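Local coordinates for protein probable zinc protease (Pseudomonas aeruginosa, PDB 4NNZ) that probably acts as a metallopeptidase of the M16 family, as one subunit of the heterodimeric zinc protease PA0371-PA0372, at residues S280-S285 with A346-R351; S285-E288 with E292-A295; S309-S314 with T408-S413. All coordinates share one frame; numbering follows the deposited sequence.

Contact 1: residues S280-S285 with A346-R351; sequences SARLAS and AAEIER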
loop_
_atom_site.group_PDB
_atom_site.type_symbol
_atom_site.label_atom_id
_atom_site.label_comp_id
_atom_site.label_asym_id
_atom_site.label_seq_id
_atom_site.Cartn_x
_atom_site.Cartn_y
_atom_site.Cartn_z
ATOM N N SER A 280 -38.720 -1.795 5.921
ATOM C CA SER A 280 -39.026 -3.191 5.829
ATOM C C SER A 280 -37.839 -4.002 5.386
ATOM O O SER A 280 -37.905 -5.211 5.322
ATOM C CB SER A 280 -40.178 -3.396 4.890
ATOM O OG SER A 280 -40.007 -2.609 3.762
ATOM N N ALA A 281 -36.740 -3.319 5.130
ATOM C CA ALA A 281 -35.502 -3.961 4.789
ATOM C C ALA A 281 -35.041 -4.765 5.981
ATOM O O ALA A 281 -35.427 -4.500 7.085
ATOM C CB ALA A 281 -34.469 -2.942 4.421
ATOM N N ARG A 282 -34.218 -5.762 5.721
ATOM C CA ARG A 282 -33.924 -6.794 6.688
ATOM C C ARG A 282 -33.274 -6.351 7.966
ATOM O O ARG A 282 -33.669 -6.776 9.019
ATOM C CB ARG A 282 -33.025 -7.822 6.050
ATOM C CG ARG A 282 -33.753 -9.006 5.525
ATOM C CD ARG A 282 -33.725 -9.082 4.030
ATOM N NE ARG A 282 -33.358 -10.417 3.643
ATOM C CZ ARG A 282 -34.214 -11.404 3.502
ATOM N NH1 ARG A 282 -35.494 -11.190 3.673
ATOM N NH2 ARG A 282 -33.789 -12.588 3.160
ATOM N N LEU A 283 -32.275 -5.514 7.871
ATOM C CA LEU A 283 -31.589 -5.115 9.052
ATOM C C LEU A 283 -32.480 -4.354 9.985
ATOM O O LEU A 283 -32.401 -4.536 11.172
ATOM C CB LEU A 283 -30.371 -4.293 8.705
ATOM C CG LEU A 283 -29.239 -5.022 8.032
ATOM C CD1 LEU A 283 -28.129 -4.051 7.721
ATOM C CD2 LEU A 283 -28.765 -6.118 8.937
ATOM N N ALA A 284 -33.295 -3.468 9.454
ATOM C CA ALA A 284 -34.175 -2.722 10.312
ATOM C C ALA A 284 -35.224 -3.558 11.000
ATOM O O ALA A 284 -35.407 -3.465 12.189
ATOM C CB ALA A 284 -34.839 -1.620 9.522
ATOM N N SER A 285 -35.950 -4.333 10.230
ATOM C CA SER A 285 -36.983 -5.132 10.799
ATOM C C SER A 285 -36.442 -6.166 11.722
ATOM O O SER A 285 -36.924 -6.347 12.809
ATOM C CB SER A 285 -37.660 -5.857 9.687
ATOM O OG SER A 285 -36.913 -5.689 8.538
ATOM N N ALA A 346 -39.077 -13.101 -4.964
ATOM C CA ALA A 346 -39.161 -12.079 -5.957
ATOM C C ALA A 346 -40.113 -11.037 -5.455
ATOM O O ALA A 346 -40.057 -9.913 -5.886
ATOM C CB ALA A 346 -39.619 -12.647 -7.264
ATOM N N ALA A 347 -40.988 -11.413 -4.555
ATOM C CA ALA A 347 -41.824 -10.427 -3.953
ATOM C C ALA A 347 -40.964 -9.482 -3.192
ATOM O O ALA A 347 -41.186 -8.306 -3.242
ATOM C CB ALA A 347 -42.828 -11.072 -3.041
ATOM N N GLU A 348 -40.015 -9.994 -2.432
ATOM C CA GLU A 348 -39.065 -9.118 -1.770
ATOM C C GLU A 348 -38.147 -8.385 -2.713
ATOM O O GLU A 348 -37.888 -7.237 -2.524
ATOM C CB GLU A 348 -38.234 -9.871 -0.747
ATOM C CG GLU A 348 -37.516 -8.988 0.250
ATOM C CD GLU A 348 -36.760 -9.777 1.300
ATOM O OE1 GLU A 348 -36.196 -10.809 0.948
ATOM O OE2 GLU A 348 -36.731 -9.379 2.474
ATOM N N ILE A 349 -37.611 -9.076 -3.698
ATOM C CA ILE A 349 -36.647 -8.474 -4.588
ATOM C C ILE A 349 -37.230 -7.360 -5.399
ATOM O O ILE A 349 -36.576 -6.377 -5.643
ATOM C CB ILE A 349 -36.062 -9.497 -5.559
ATOM C CG1 ILE A 349 -35.293 -10.536 -4.793
ATOM C CG2 ILE A 349 -35.104 -8.856 -6.549
ATOM C CD1 ILE A 349 -34.572 -11.518 -5.671
ATOM N N GLU A 350 -38.423 -7.569 -5.902
ATOM C CA GLU A 350 -39.031 -6.575 -6.726
ATOM C C GLU A 350 -39.321 -5.303 -5.998
ATOM O O GLU A 350 -39.125 -4.251 -6.542
ATOM C CB GLU A 350 -40.284 -7.103 -7.364
ATOM C CG GLU A 350 -40.061 -7.519 -8.788
ATOM C CD GLU A 350 -39.830 -6.346 -9.700
ATOM O OE1 GLU A 350 -40.539 -5.341 -9.555
ATOM O OE2 GLU A 350 -38.950 -6.438 -10.567
ATOM N N ARG A 351 -39.799 -5.396 -4.774
ATOM C CA ARG A 351 -40.098 -4.203 -4.021
ATOM C C ARG A 351 -38.825 -3.458 -3.847
ATOM O O ARG A 351 -38.780 -2.259 -3.943
ATOM C CB ARG A 351 -40.652 -4.577 -2.656
ATOM C CG ARG A 351 -40.593 -3.493 -1.608
ATOM C CD ARG A 351 -40.869 -4.040 -0.228
ATOM N NE ARG A 351 -39.674 -4.604 0.378
ATOM C CZ ARG A 351 -39.004 -4.057 1.382
ATOM N NH1 ARG A 351 -38.569 -2.810 1.305
ATOM N NH2 ARG A 351 -38.774 -4.763 2.467
#
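R282 and E348 meet with their flat ends turned almost across each other. The guanidinium and carboxylate planes stand 76° apart. This is therefore not a coplanar, two-pronged pairing. The carboxylate of E348 closes on a single amino group of R282. R282 NH1 lies 2.5 Å from E348 OE2, and this pair is the salt bridge of the contact. The other oxygen, E348 OE1, sits over one face of the guanidinium, 3.3 Å from R282 CZ. The glutamate gets there by reaching straight out from helix 346-364. Its CG is anti to the backbone N (chi1 -163°) and the chain stays extended beyond it. The arginine does the bending. Its chain kinks at chi2 and chi3, which brings NH1 round to the acid, although the CB of R282 does not face helix 346-364.

One turn further along the same helix, R351 reaches over to the start of helix 282-288. S280 OG lies over one face of its guanidinium, 2.8 Å from R351 NH2, but the angle is too poor for a hydrogen bond. The edge of the group is turned to the chain between S280 and A281. There A281 N lies near the guanidinium plane, 3.6 Å from R351 NH2. A281 is the N-cap residue of helix 282-288.

Behind the salt bridge, R282 also rests on L339 of helix 325-341. D338 forms a long, weak ion pair with R282 NH2, and R286 NH2 lies close to R282 NH1. The two acids, E348 and D338, would be expected to offset the crowding of these two arginines. The chemistry is thus mainly electrostatic: one charge pair, and an arginine laid against the chain just before helix 282-288, join the N-terminal ends of two helices at a partly buried seam.

Contact 2: residues S285-E288 with E292-A295; sequences SRLE and ELVA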
loop_
_atom_site.group_PDB
_atom_site.type_symbol
_atom_site.label_atom_id
_atom_site.label_comp_id
_atom_site.label_asym_id
_atom_site.label_seq_id
_atom_site.Cartn_x
_atom_site.Cartn_y
_atom_site.Cartn_z
ATOM N N SER A 285 -35.950 -4.333 10.230
ATOM C CA SER A 285 -36.983 -5.132 10.799
ATOM C C SER A 285 -36.442 -6.166 11.722
ATOM O O SER A 285 -36.924 -6.347 12.809
ATOM C CB SER A 285 -37.660 -5.857 9.687
ATOM O OG SER A 285 -36.913 -5.689 8.538
ATOM N N ARG A 286 -35.484 -6.916 11.239
ATOM C CA ARG A 286 -34.867 -7.923 12.041
ATOM C C ARG A 286 -33.962 -7.532 13.200
ATOM O O ARG A 286 -34.035 -8.150 14.228
ATOM C CB ARG A 286 -34.228 -8.940 11.148
ATOM C CG ARG A 286 -35.180 -9.412 10.101
ATOM C CD ARG A 286 -34.597 -10.554 9.328
ATOM N NE ARG A 286 -35.523 -11.016 8.330
ATOM C CZ ARG A 286 -35.335 -12.065 7.566
ATOM N NH1 ARG A 286 -34.249 -12.774 7.688
ATOM N NH2 ARG A 286 -36.244 -12.396 6.685
ATOM N N LEU A 287 -33.057 -6.578 13.023
ATOM C CA LEU A 287 -32.094 -6.276 14.070
ATOM C C LEU A 287 -32.344 -5.043 14.892
ATOM O O LEU A 287 -32.114 -5.032 16.063
ATOM C CB LEU A 287 -30.701 -6.224 13.498
ATOM C CG LEU A 287 -30.295 -7.518 12.859
ATOM C CD1 LEU A 287 -28.838 -7.463 12.482
ATOM C CD2 LEU A 287 -30.546 -8.661 13.803
ATOM N N GLU A 288 -32.755 -3.977 14.239
ATOM C CA GLU A 288 -33.217 -2.769 14.899
ATOM C C GLU A 288 -34.529 -2.899 15.644
ATOM O O GLU A 288 -34.694 -2.441 16.750
ATOM C CB GLU A 288 -33.350 -1.681 13.884
ATOM C CG GLU A 288 -33.131 -0.331 14.464
ATOM C CD GLU A 288 -33.375 0.764 13.468
ATOM O OE1 GLU A 288 -32.814 0.721 12.363
ATOM O OE2 GLU A 288 -34.130 1.681 13.800
ATOM N N GLU A 292 -33.745 -5.824 18.591
ATOM C CA GLU A 292 -33.167 -4.699 19.275
ATOM C C GLU A 292 -31.685 -4.806 19.402
ATOM O O GLU A 292 -31.105 -4.219 20.271
ATOM C CB GLU A 292 -33.756 -4.570 20.658
ATOM C CG GLU A 292 -35.159 -5.109 20.814
ATOM C CD GLU A 292 -35.486 -5.427 22.252
ATOM O OE1 GLU A 292 -34.554 -5.502 23.074
ATOM O OE2 GLU A 292 -36.673 -5.603 22.564
ATOM N N LEU A 293 -31.063 -5.546 18.518
ATOM C CA LEU A 293 -29.627 -5.687 18.536
ATOM C C LEU A 293 -28.830 -4.414 18.253
ATOM O O LEU A 293 -27.855 -4.142 18.888
ATOM C CB LEU A 293 -29.261 -6.781 17.565
ATOM C CG LEU A 293 -27.868 -7.340 17.642
ATOM C CD1 LEU A 293 -27.592 -7.792 19.042
ATOM C CD2 LEU A 293 -27.809 -8.504 16.704
ATOM N N VAL A 294 -29.255 -3.647 17.281
ATOM C CA VAL A 294 -28.513 -2.505 16.859
ATOM C C VAL A 294 -29.342 -1.265 17.039
ATOM O O VAL A 294 -30.528 -1.329 17.015
ATOM C CB VAL A 294 -28.148 -2.643 15.390
ATOM C CG1 VAL A 294 -27.430 -3.939 15.174
ATOM C CG2 VAL A 294 -29.385 -2.651 14.545
ATOM N N ALA A 295 -28.700 -0.154 17.315
ATOM C CA ALA A 295 -29.294 1.157 17.200
ATOM C C ALA A 295 -29.577 1.591 15.779
ATOM O O ALA A 295 -30.576 2.205 15.497
ATOM C CB ALA A 295 -28.408 2.173 17.874
#
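This contact is the tight helix-turn-strand connection that leads from helix 282-288 into strand 294-301, an outermost strand of the five-stranded sheet within this chain. L287 O of the helix is its polar centre. Two successive backbone N-H groups of the incoming chain converge on this oxygen. L293 N lies 2.7 Å from L287 O, but the bond is bent, with an angle of 120° at the hydrogen, and counts as weak. V294 N to L287 O is straighter at 163° but longer, 3.4 Å, and is weak as well. Shared in this way, the carbonyl ties the last helical turn to the start of the strand. That turn is of the wider pi type. E292 has positive phi and psi, as in a left-handed turn, and this helps bring the chain back on itself.

The side chains of L287 and L293 lie side by side and point the same way. They touch through their CD2 methyls, 4.0 Å apart. Both also rest on helix 325-341, L287 on L332 and Q335 and L293 on Q327, so the pair forms part of the layer between this turn and that helix. In the turn before the strand, E292 O accepts a hydrogen bond from N318 ND2, and L293 shares backbone bonding with N318.

E288 is exposed, and its CG is 3.7 Å from A295 O. V294 begins the strand. Its CG2 branch stands between its own backbone N and carbonyl carbon, and from there it touches the side chain of L287 and the backbone of E288. V294 CG2 is 3.9 Å from L287 CB and 3.6 Å from E288 N.

Contact 3: residues S309-S314 with T408-S413; sequences SLFVLS and TYFTPS
F311 carries the strand side of this contact, and its partner is the ring of F410. From strand 309-317 the CB of F311 points toward the 408-413 segment. CG is anti to the backbone N (chi1 -172°), and the ring then offers one face to F410. At the base of the ring, F311 CG is 4.1 Å from F410 CE1. The next atom, F311 CD1, comes closer to the same F410 CE1, at 3.8 Å. Further out along that side, F311 CE1 meets F410 CZ at 3.9 Å. At the tip, F311 CZ is 4.1 Å from F410 CZ. F410 thus presents its CE1-CZ edge along one side of the ring, offset toward the rim rather than over the middle. The centroids are 5.2 Å apart and the planes make 60°, a tilted edge-to-face pair. L313 CD1, two residues along the strand, lies at the edge of the F311 ring, in its plane.

F410 is the first residue past helix 399-409 and the centre of an inverse gamma turn. The turn is closed by a weak bond from T411 N to Y409 O, 2.9 Å long. Beyond it, T411 OG1 donates to S413 OG over 2.8 Å. With CG anti to the carbonyl carbon, beside the backbone N (chi1 -62°), the F410 ring comes up to F311.

The aromatic pair is extended by F251 of strand 246-253. F251 shares backbone bonding with F311, and its ring also meets F410. L336 of helix 325-341 packs on F410 as well. Both phenylalanines are buried. The arrangement is an aromatic cluster between sheet and helices, as expected for the layered alpha/beta fold of M16 domains. Here it forms where helix 399-409 turns toward strand 415-422.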
loop_
_atom_site.group_PDB
_atom_site.type_symbol
_atom_site.label_atom_id
_atom_site.label_comp_id
_atom_site.label_asym_id
_atom_site.label_seq_id
_atom_site.Cartn_x
_atom_site.Cartn_y
_atom_site.Cartn_z
ATOM N N SER A 309 -13.718 -3.678 -5.237
ATOM C CA SER A 309 -14.554 -2.947 -4.344
ATOM C C SER A 309 -14.801 -3.645 -3.032
ATOM O O SER A 309 -14.300 -4.688 -2.779
ATOM C CB SER A 309 -15.865 -2.604 -5.020
ATOM O OG SER A 309 -16.590 -1.713 -4.234
ATOM N N LEU A 310 -15.582 -2.998 -2.199
ATOM C CA LEU A 310 -15.846 -3.419 -0.860
ATOM C C LEU A 310 -17.324 -3.373 -0.585
ATOM O O LEU A 310 -17.963 -2.426 -0.922
ATOM C CB LEU A 310 -15.171 -2.441 0.060
ATOM C CG LEU A 310 -13.967 -2.758 0.907
ATOM C CD1 LEU A 310 -13.975 -1.842 2.093
ATOM C CD2 LEU A 310 -13.954 -4.185 1.387
ATOM N N PHE A 311 -17.853 -4.399 0.049
ATOM C CA PHE A 311 -19.229 -4.415 0.462
ATOM C C PHE A 311 -19.246 -4.165 1.931
ATOM O O PHE A 311 -18.729 -4.915 2.672
ATOM C CB PHE A 311 -19.864 -5.764 0.183
ATOM C CG PHE A 311 -21.339 -5.797 0.417
ATOM C CD1 PHE A 311 -21.847 -5.952 1.672
ATOM C CD2 PHE A 311 -22.206 -5.674 -0.620
ATOM C CE1 PHE A 311 -23.188 -5.978 1.885
ATOM C CE2 PHE A 311 -23.551 -5.706 -0.411
ATOM C CZ PHE A 311 -24.040 -5.856 0.840
ATOM N N VAL A 312 -19.862 -3.083 2.344
ATOM C CA VAL A 312 -19.692 -2.604 3.684
ATOM C C VAL A 312 -20.908 -2.605 4.572
ATOM O O VAL A 312 -21.970 -2.287 4.178
ATOM C CB VAL A 312 -19.044 -1.223 3.689
ATOM C CG1 VAL A 312 -18.794 -0.762 5.092
ATOM C CG2 VAL A 312 -17.733 -1.290 2.977
ATOM N N LEU A 313 -20.708 -2.986 5.806
ATOM C CA LEU A 313 -21.757 -3.001 6.782
ATOM C C LEU A 313 -21.400 -2.131 7.963
ATOM O O LEU A 313 -20.293 -2.113 8.411
ATOM C CB LEU A 313 -22.003 -4.414 7.243
ATOM C CG LEU A 313 -22.938 -5.191 6.352
ATOM C CD1 LEU A 313 -22.176 -6.110 5.443
ATOM C CD2 LEU A 313 -23.928 -5.956 7.179
ATOM N N SER A 314 -22.363 -1.376 8.435
ATOM C CA SER A 314 -22.177 -0.544 9.587
ATOM C C SER A 314 -23.296 -0.691 10.602
ATOM O O SER A 314 -24.435 -0.542 10.267
ATOM C CB SER A 314 -22.127 0.870 9.116
ATOM O OG SER A 314 -21.063 1.517 9.687
ATOM N N THR A 408 -20.782 -16.885 -2.214
ATOM C CA THR A 408 -19.467 -16.629 -2.690
ATOM C C THR A 408 -18.716 -15.610 -1.886
ATOM O O THR A 408 -17.591 -15.814 -1.556
ATOM C CB THR A 408 -19.540 -16.216 -4.156
ATOM O OG1 THR A 408 -20.263 -17.210 -4.863
ATOM C CG2 THR A 408 -18.207 -16.113 -4.766
ATOM N N TYR A 409 -19.342 -14.494 -1.589
ATOM C CA TYR A 409 -18.612 -13.374 -1.050
ATOM C C TYR A 409 -18.633 -13.117 0.434
ATOM O O TYR A 409 -17.714 -12.551 0.948
ATOM C CB TYR A 409 -18.929 -12.132 -1.834
ATOM C CG TYR A 409 -18.498 -12.258 -3.249
ATOM C CD1 TYR A 409 -17.178 -12.220 -3.583
ATOM C CD2 TYR A 409 -19.407 -12.442 -4.246
ATOM C CE1 TYR A 409 -16.774 -12.351 -4.880
ATOM C CE2 TYR A 409 -19.015 -12.572 -5.539
ATOM C CZ TYR A 409 -17.700 -12.524 -5.848
ATOM O OH TYR A 409 -17.312 -12.663 -7.133
ATOM N N PHE A 410 -19.666 -13.539 1.109
ATOM C CA PHE A 410 -19.727 -13.289 2.510
ATOM C C PHE A 410 -19.035 -14.376 3.281
ATOM O O PHE A 410 -19.606 -15.008 4.098
ATOM C CB PHE A 410 -21.166 -13.107 2.942
ATOM C CG PHE A 410 -21.831 -11.943 2.294
ATOM C CD1 PHE A 410 -21.109 -10.830 1.988
ATOM C CD2 PHE A 410 -23.155 -11.971 1.981
ATOM C CE1 PHE A 410 -21.679 -9.761 1.380
ATOM C CE2 PHE A 410 -23.742 -10.898 1.372
ATOM C CZ PHE A 410 -23.000 -9.790 1.071
ATOM N N THR A 411 -17.762 -14.533 3.033
ATOM C CA THR A 411 -16.960 -15.513 3.676
ATOM C C THR A 411 -15.988 -14.821 4.586
ATOM O O THR A 411 -15.608 -13.721 4.324
ATOM C CB THR A 411 -16.178 -16.298 2.645
ATOM O OG1 THR A 411 -15.166 -15.480 2.098
ATOM C CG2 THR A 411 -17.051 -16.713 1.555
ATOM N N PRO A 412 -15.554 -15.460 5.642
ATOM C CA PRO A 412 -14.635 -14.818 6.558
ATOM C C PRO A 412 -13.326 -14.536 5.909
ATOM O O PRO A 412 -12.643 -13.677 6.336
ATOM C CB PRO A 412 -14.482 -15.831 7.652
ATOM C CG PRO A 412 -15.758 -16.520 7.676
ATOM C CD PRO A 412 -16.267 -16.553 6.290
ATOM N N SER A 413 -12.994 -15.252 4.868
ATOM C CA SER A 413 -11.759 -15.037 4.160
ATOM C C SER A 413 -11.724 -13.726 3.447
ATOM O O SER A 413 -10.706 -13.314 3.030
ATOM C CB SER A 413 -11.462 -16.163 3.201
ATOM O OG SER A 413 -12.517 -16.378 2.330
#

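Overall arrangement
Contacts 1 and 2 are consecutive along helix 282-288. They share S285, and their centres are 15 Å apart. L283 O and E288 N, 3.1 Å apart, probably form a hydrogen bond between them. Contact 1 holds the start of this helix and contact 2 its end. Contact 3 lies about 20 Å from both, centre to centre, and touches neither. Strands 294-301 and 309-317 are sheet neighbours, which links contact 2 to contact 3. Helix 325-341 borders all three. The three contacts belong to the C-terminal half of the chain. An HxxEH sequence, the zinc-binding motif of the M16 family, lies in helix 49-56 of the N-terminal half, so a zinc site would be expected there.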